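Local coordinates for 3-hydroxyacyl-thioester dehydratase X (Mycobacterium tuberculosis, PDB 4OOB), which catalyses the reversible hydration of trans-2-enoyl-CoA to (3R)-3-hydroxyacyl-CoA, accepting a broad range of chain lengths with a preference for C8 to C12, at residues 43-46 against 47-51; 80-83 against 84-87; 170-173 against 174-177. All blocks are in the same frame, centred on the assembly; numbering follows the deposited sequence.

How the contacts relate
Helix 43-57 links the three contacts, since contact 1 touches both of the others. Contact 1 forms its opening turns. Contact 2 is the turn that leads into strand 86-99; its centre lies about 13 Å from that of contact 1, and the two pack directly, with L47 CD2 3.9 Å from V87 CG2 and P44 CG 4.1 Å from I81 CD1. Contact 3, a loop carrying the hydratase 2 sequence and probably the active-site pair D170 and H175, lies about 16 Å from contact 1 between centres, and F49 CE2 meets D170 CB at 3.6 Å. Contacts 2 and 3 do not touch: their nearest atoms are about 16 Å apart.

Contact 1: residues 43-46 against 47-51; sequences YPFA and LTFPS
The opening turns of helix 43-57, which packs on the antiparallel sheet of the hotdog fold, bring Y43, P44 and F45 against L47, T48 and F49. The two phenylalanines, one turn apart, lie alongside each other and point the same way. Their planes are tilted by only 21°, yet with centroids 5.0 Å apart the rings are slid so far that they barely overlap. The touch is made by F45 CZ, which reaches F49 CD1 at 3.7 Å, while F45 CE2 comes over one face of the F49 ring. Both side chains have CG anti to the backbone N (chi1 -180° for F45), and this sends both rings toward strand 116-128, where T123 and F125 receive them. Y43 and L47, also one turn apart, meet on a different flank: Y43 CE2 passes L47 CB at 3.9 Å, and the tyrosine hydroxyl is hydrogen-bonded to N23.

On the polar side, P44 O is gripped twice by T48. T48 N approaches from above the carbonyl plane, and T48 OG1, 2.8 Å from P44 O, comes closer to that plane. With chi1 at 63°, OG1 turns back over its own backbone to reach the preceding turn, while the side chain also packs on T109 and V111 of strand 102-113.

The helix kinks at P50, whose nitrogen has no hydrogen to offer. A46 O instead finds P50 CD at 3.4 Å and takes a weak bond from F49 N. A water bridges F45 O and T48 OG1: it donates to F45 O at 3.0 Å and also to T48 OG1, and its oxygen sits 3.5 Å above one face of the F45 ring, displaced toward the rim.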
loop_
_atom_site.group_PDB
_atom_site.type_symbol
_atom_site.label_atom_id
_atom_site.label_comp_id
_atom_site.label_asym_id
_atom_site.label_seq_id
_atom_site.Cartn_x
_atom_site.Cartn_y
_atom_site.Cartn_z
ATOM N N TYR A 43 -3.398 -1.818 7.851
ATOM C CA TYR A 43 -2.377 -2.592 8.535
ATOM C C TYR A 43 -2.305 -4.060 8.056
ATOM O O TYR A 43 -1.225 -4.641 8.024
ATOM C CB TYR A 43 -2.531 -2.512 10.072
ATOM C CG TYR A 43 -1.645 -3.525 10.756
ATOM C CD1 TYR A 43 -0.307 -3.267 10.907
ATOM C CD2 TYR A 43 -2.131 -4.754 11.190
ATOM C CE1 TYR A 43 0.531 -4.189 11.469
ATOM C CE2 TYR A 43 -1.295 -5.679 11.769
ATOM C CZ TYR A 43 0.045 -5.389 11.877
ATOM O OH TYR A 43 0.965 -6.259 12.434
ATOM N N PRO A 44 -3.463 -4.657 7.697
ATOM C CA PRO A 44 -3.411 -6.050 7.282
ATOM C C PRO A 44 -2.665 -6.241 5.974
ATOM O O PRO A 44 -2.304 -7.374 5.657
ATOM C CB PRO A 44 -4.892 -6.453 7.154
ATOM C CG PRO A 44 -5.580 -5.535 8.081
ATOM C CD PRO A 44 -4.846 -4.230 7.995
ATOM N N PHE A 45 -2.379 -5.156 5.257
ATOM C CA PHE A 45 -1.422 -5.263 4.181
ATOM C C PHE A 45 -0.076 -5.727 4.732
ATOM O O PHE A 45 0.522 -6.675 4.205
ATOM C CB PHE A 45 -1.249 -3.954 3.371
ATOM C CG PHE A 45 -0.253 -4.082 2.246
ATOM C CD1 PHE A 45 -0.667 -4.360 0.938
ATOM C CD2 PHE A 45 1.089 -3.921 2.472
ATOM C CE1 PHE A 45 0.250 -4.482 -0.103
ATOM C CE2 PHE A 45 2.024 -4.073 1.438
ATOM C CZ PHE A 45 1.603 -4.316 0.143
ATOM N N ALA A 46 0.438 -5.052 5.743
ATOM C CA ALA A 46 1.749 -5.475 6.299
ATOM C C ALA A 46 1.681 -6.881 6.892
ATOM O O ALA A 46 2.537 -7.740 6.669
ATOM C CB ALA A 46 2.253 -4.483 7.322
ATOM N N LEU A 47 0.619 -7.147 7.619
ATOM C CA LEU A 47 0.499 -8.415 8.304
ATOM C C LEU A 47 0.542 -9.626 7.351
ATOM O O LEU A 47 1.113 -10.679 7.684
ATOM C CB LEU A 47 -0.827 -8.416 9.061
ATOM C CG LEU A 47 -1.220 -9.644 9.899
ATOM C CD1 LEU A 47 -0.352 -9.779 11.144
ATOM C CD2 LEU A 47 -2.694 -9.525 10.259
ATOM N N THR A 48 -0.139 -9.492 6.211
ATOM C CA THR A 48 -0.306 -10.589 5.251
ATOM C C THR A 48 0.795 -10.649 4.223
ATOM O O THR A 48 0.940 -11.657 3.558
ATOM C CB THR A 48 -1.690 -10.541 4.529
ATOM O OG1 THR A 48 -1.822 -9.352 3.759
ATOM C CG2 THR A 48 -2.875 -10.618 5.524
ATOM N N PHE A 49 1.612 -9.608 4.100
ATOM C CA PHE A 49 2.483 -9.496 2.922
ATOM C C PHE A 49 3.526 -10.591 2.785
ATOM O O PHE A 49 3.834 -11.079 1.690
ATOM C CB PHE A 49 3.208 -8.164 2.893
ATOM C CG PHE A 49 3.777 -7.827 1.531
ATOM C CD1 PHE A 49 2.953 -7.763 0.426
ATOM C CD2 PHE A 49 5.121 -7.620 1.356
ATOM C CE1 PHE A 49 3.464 -7.452 -0.834
ATOM C CE2 PHE A 49 5.642 -7.329 0.117
ATOM C CZ PHE A 49 4.821 -7.236 -0.979
ATOM N N PRO A 50 4.101 -10.979 3.902
ATOM C CA PRO A 50 4.997 -12.104 3.764
ATOM C C PRO A 50 4.277 -13.396 3.299
ATOM O O PRO A 50 4.897 -14.161 2.563
ATOM C CB PRO A 50 5.603 -12.226 5.170
ATOM C CG PRO A 50 5.489 -10.799 5.734
ATOM C CD PRO A 50 4.088 -10.461 5.280
ATOM N N SER A 51 3.004 -13.610 3.654
ATOM C CA SER A 51 2.219 -14.731 3.090
ATOM C C SER A 51 1.908 -14.535 1.599
ATOM O O SER A 51 1.920 -15.483 0.813
ATOM C CB SER A 51 0.908 -14.944 3.856
ATOM O OG SER A 51 1.170 -15.046 5.256
HETATM O O HOH W 1 -0.776 -7.757 1.776
#

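Contact 2: residues 80-83 against 84-87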
loop_
_atom_site.group_PDB
_atom_site.type_symbol
_atom_site.label_atom_id
_atom_site.label_comp_id
_atom_site.label_asym_id
_atom_site.label_seq_id
_atom_site.Cartn_x
_atom_site.Cartn_y
_atom_site.Cartn_z
ATOM N N PRO A 80 -13.884 -4.138 11.405
ATOM C CA PRO A 80 -12.586 -3.919 12.004
ATOM C C PRO A 80 -11.999 -5.153 12.622
ATOM O O PRO A 80 -12.703 -5.973 13.162
ATOM C CB PRO A 80 -12.867 -2.903 13.132
ATOM C CG PRO A 80 -14.140 -2.234 12.749
ATOM C CD PRO A 80 -14.914 -3.245 11.964
ATOM N N ILE A 81 -10.696 -5.257 12.543
ATOM C CA ILE A 81 -9.978 -6.370 13.123
ATOM C C ILE A 81 -9.326 -5.891 14.422
ATOM O O ILE A 81 -8.651 -4.858 14.456
ATOM C CB ILE A 81 -8.902 -6.876 12.147
ATOM C CG1 ILE A 81 -9.566 -7.485 10.907
ATOM C CG2 ILE A 81 -8.003 -7.912 12.818
ATOM C CD1 ILE A 81 -8.592 -7.694 9.773
ATOM N N ALA A 82 -9.573 -6.636 15.491
ATOM C CA ALA A 82 -9.039 -6.281 16.773
ATOM C C ALA A 82 -7.563 -6.678 16.824
ATOM O O ALA A 82 -7.115 -7.630 16.202
ATOM C CB ALA A 82 -9.840 -6.915 17.918
ATOM N N VAL A 83 -6.800 -5.865 17.523
ATOM C CA VAL A 83 -5.442 -6.185 17.869
ATOM C C VAL A 83 -5.402 -7.574 18.565
ATOM O O VAL A 83 -4.448 -8.330 18.419
ATOM C CB VAL A 83 -4.949 -5.022 18.737
ATOM C CG1 VAL A 83 -3.747 -5.379 19.573
ATOM C CG2 VAL A 83 -4.661 -3.837 17.842
ATOM N N THR A 84 -6.469 -7.922 19.280
ATOM C CA THR A 84 -6.555 -9.197 20.026
ATOM C C THR A 84 -7.012 -10.377 19.178
ATOM O O THR A 84 -6.951 -11.498 19.634
ATOM C CB THR A 84 -7.507 -9.084 21.232
ATOM O OG1 THR A 84 -8.816 -8.672 20.809
ATOM C CG2 THR A 84 -6.999 -8.058 22.214
ATOM N N ASP A 85 -7.464 -10.130 17.945
ATOM C CA ASP A 85 -7.821 -11.211 17.020
ATOM C C ASP A 85 -6.606 -11.994 16.520
ATOM O O ASP A 85 -5.502 -11.472 16.417
ATOM C CB ASP A 85 -8.550 -10.655 15.813
ATOM C CG ASP A 85 -9.915 -10.153 16.139
ATOM O OD1 ASP A 85 -10.495 -10.586 17.151
ATOM O OD2 ASP A 85 -10.440 -9.346 15.354
ATOM N N ALA A 86 -6.820 -13.271 16.248
ATOM C CA ALA A 86 -5.922 -14.051 15.395
ATOM C C ALA A 86 -6.667 -14.135 14.047
ATOM O O ALA A 86 -7.909 -14.024 14.046
ATOM C CB ALA A 86 -5.690 -15.431 15.998
ATOM N N VAL A 87 -5.963 -14.294 12.915
ATOM C CA VAL A 87 -6.646 -14.239 11.591
ATOM C C VAL A 87 -6.398 -15.399 10.640
ATOM O O VAL A 87 -5.309 -15.944 10.602
ATOM C CB VAL A 87 -6.347 -12.922 10.816
ATOM C CG1 VAL A 87 -6.901 -11.727 11.539
ATOM C CG2 VAL A 87 -4.878 -12.744 10.514
#
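I81 and D85 slant across each other, with the I81 CG2 methyl 3.8 Å from D85 OD2 and also close to D85 CB. The aspartate is folded back over the chain that precedes it: its CG stands beside its own backbone N (chi1 -70°), and this swings the carboxylate round to A82. There A82 N donates to D85 OD2 at 2.8 Å, striking the oxygen from well above the carboxylate plane, while A82 CB rests 3.6 Å from D85 OD2. That oxygen has a second partner in R79, with which it forms a salt bridge, so a backbone donor and a charged side chain share it.

The return bond runs from D85 N to A82 O at 3.1 Å, with the donor also lying above the carbonyl plane. On the apolar side, I81 CG2 meets V87 CG1 at 4.2 Å, and both residues turn inward onto V111 of strand 102-113. Near the corner, T84 OG1 passes A82 CB at 3.5 Å. The D85 N to A82 O bond closes a type I beta turn from A82 to D85, and the aspartate carboxylate adds a second tie to A82 N; the turn delivers the chain into strand 86-99 of the hotdog sheet.

Contact 3: residues 170-173 against 174-177; sequences DHNP and IHTN
The D170 side chain crosses H175 at about a right angle, carboxylate and ring planes 82° apart, with D170 OD2 4.1 Å from H175 CE1. I174 CG1 lies over the centre of one face of the H175 ring, 3.7 Å above it, and the H192 ring stacks on H175. The carboxamide of N172 lies against I174: its ND2 touches I174 CD1 at 3.4 Å, and its OD1 takes a weak but nearly straight bond from I174 N. N172 CG is anti to its backbone N (chi1 170°), which carries the amide over the isoleucine; OD1 also takes a weak bond from G67 N.

D170 OD1 is held by two backbone donors, N172 N and A64 N. The first lies 2.9 Å from OD1, almost in line with its C-O bond, and makes an Asx turn. Two backbone acceptors then shape the chain: N172 O takes H175 N at 3.2 Å, closing a type I beta turn from N172 to H175, and P173 O takes N177 N at 2.8 Å plus a weaker bond from T176 N. N177 in turn N-caps helix 178-183 through OD1 to I179 N. The D-H-N-P-I-H run matches the D-x-N-P-[hydrophobic]-H core of the hydratase 2 motif of MaoC-like dehydratases, in whose relatives the corresponding aspartate and histidine form the catalytic pair, so D170 and H175 probably do so here.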
loop_
_atom_site.group_PDB
_atom_site.type_symbol
_atom_site.label_atom_id
_atom_site.label_comp_id
_atom_site.label_asym_id
_atom_site.label_seq_id
_atom_site.Cartn_x
_atom_site.Cartn_y
_atom_site.Cartn_z
ATOM N N ASP A 170 7.775 -5.472 3.922
ATOM C CA ASP A 170 8.323 -5.321 2.553
ATOM C C ASP A 170 9.656 -4.594 2.651
ATOM O O ASP A 170 9.666 -3.393 2.861
ATOM C CB ASP A 170 7.341 -4.559 1.658
ATOM C CG ASP A 170 7.883 -4.296 0.234
ATOM O OD1 ASP A 170 9.030 -4.735 -0.038
ATOM O OD2 ASP A 170 7.180 -3.646 -0.605
ATOM N N HIS A 171 10.763 -5.346 2.539
ATOM C CA HIS A 171 12.131 -4.803 2.508
ATOM C C HIS A 171 12.724 -4.629 1.069
ATOM O O HIS A 171 13.920 -4.552 0.934
ATOM C CB HIS A 171 13.110 -5.702 3.315
ATOM C CG HIS A 171 12.894 -5.693 4.802
ATOM N ND1 HIS A 171 11.996 -6.532 5.444
ATOM C CD2 HIS A 171 13.487 -4.969 5.778
ATOM C CE1 HIS A 171 12.026 -6.300 6.739
ATOM N NE2 HIS A 171 12.939 -5.373 6.965
ATOM N N ASN A 172 11.901 -4.583 0.031
ATOM C CA ASN A 172 12.373 -4.343 -1.348
ATOM C C ASN A 172 13.329 -3.160 -1.296
ATOM O O ASN A 172 12.930 -2.029 -0.935
ATOM C CB ASN A 172 11.157 -4.122 -2.261
ATOM C CG ASN A 172 11.496 -3.636 -3.651
ATOM O OD1 ASN A 172 12.606 -3.621 -4.047
ATOM N ND2 ASN A 172 10.479 -3.215 -4.388
ATOM N N PRO A 173 14.627 -3.430 -1.579
ATOM C CA PRO A 173 15.709 -2.445 -1.389
ATOM C C PRO A 173 15.713 -1.221 -2.302
ATOM O O PRO A 173 16.650 -0.378 -2.186
ATOM C CB PRO A 173 16.973 -3.263 -1.621
ATOM C CG PRO A 173 16.573 -4.405 -2.470
ATOM C CD PRO A 173 15.113 -4.655 -2.243
ATOM N N ILE A 174 14.760 -1.113 -3.235
ATOM C CA ILE A 174 14.644 0.153 -3.991
ATOM C C ILE A 174 14.135 1.290 -3.097
ATOM O O ILE A 174 14.240 2.426 -3.471
ATOM C CB ILE A 174 13.712 0.092 -5.196
ATOM C CG1 ILE A 174 12.256 -0.084 -4.680
ATOM C CG2 ILE A 174 14.105 -1.018 -6.178
ATOM C CD1 ILE A 174 11.240 -0.253 -5.769
ATOM N N HIS A 175 13.562 0.988 -1.940
ATOM C CA HIS A 175 13.157 2.020 -0.941
ATOM C C HIS A 175 14.253 2.409 0.044
ATOM O O HIS A 175 14.117 3.410 0.722
ATOM C CB HIS A 175 11.973 1.502 -0.139
ATOM C CG HIS A 175 10.888 0.991 -0.999
ATOM N ND1 HIS A 175 10.469 -0.325 -0.971
ATOM C CD2 HIS A 175 10.189 1.593 -1.981
ATOM C CE1 HIS A 175 9.531 -0.496 -1.874
ATOM N NE2 HIS A 175 9.348 0.651 -2.497
ATOM N N THR A 176 15.348 1.630 0.116
ATOM C CA THR A 176 16.401 1.852 1.134
ATOM C C THR A 176 17.849 1.941 0.616
ATOM O O THR A 176 18.680 2.562 1.272
ATOM C CB THR A 176 16.335 0.779 2.239
ATOM O OG1 THR A 176 16.608 -0.492 1.671
ATOM C CG2 THR A 176 14.940 0.725 2.819
ATOM N N ASN A 177 18.153 1.357 -0.537
ATOM C CA ASN A 177 19.500 1.392 -1.075
ATOM C C ASN A 177 19.545 2.003 -2.466
ATOM O O ASN A 177 18.963 1.454 -3.394
ATOM C CB ASN A 177 20.089 -0.012 -1.097
ATOM C CG ASN A 177 21.567 -0.025 -1.436
ATOM O OD1 ASN A 177 22.098 0.860 -2.086
ATOM N ND2 ASN A 177 22.219 -1.029 -1.013
#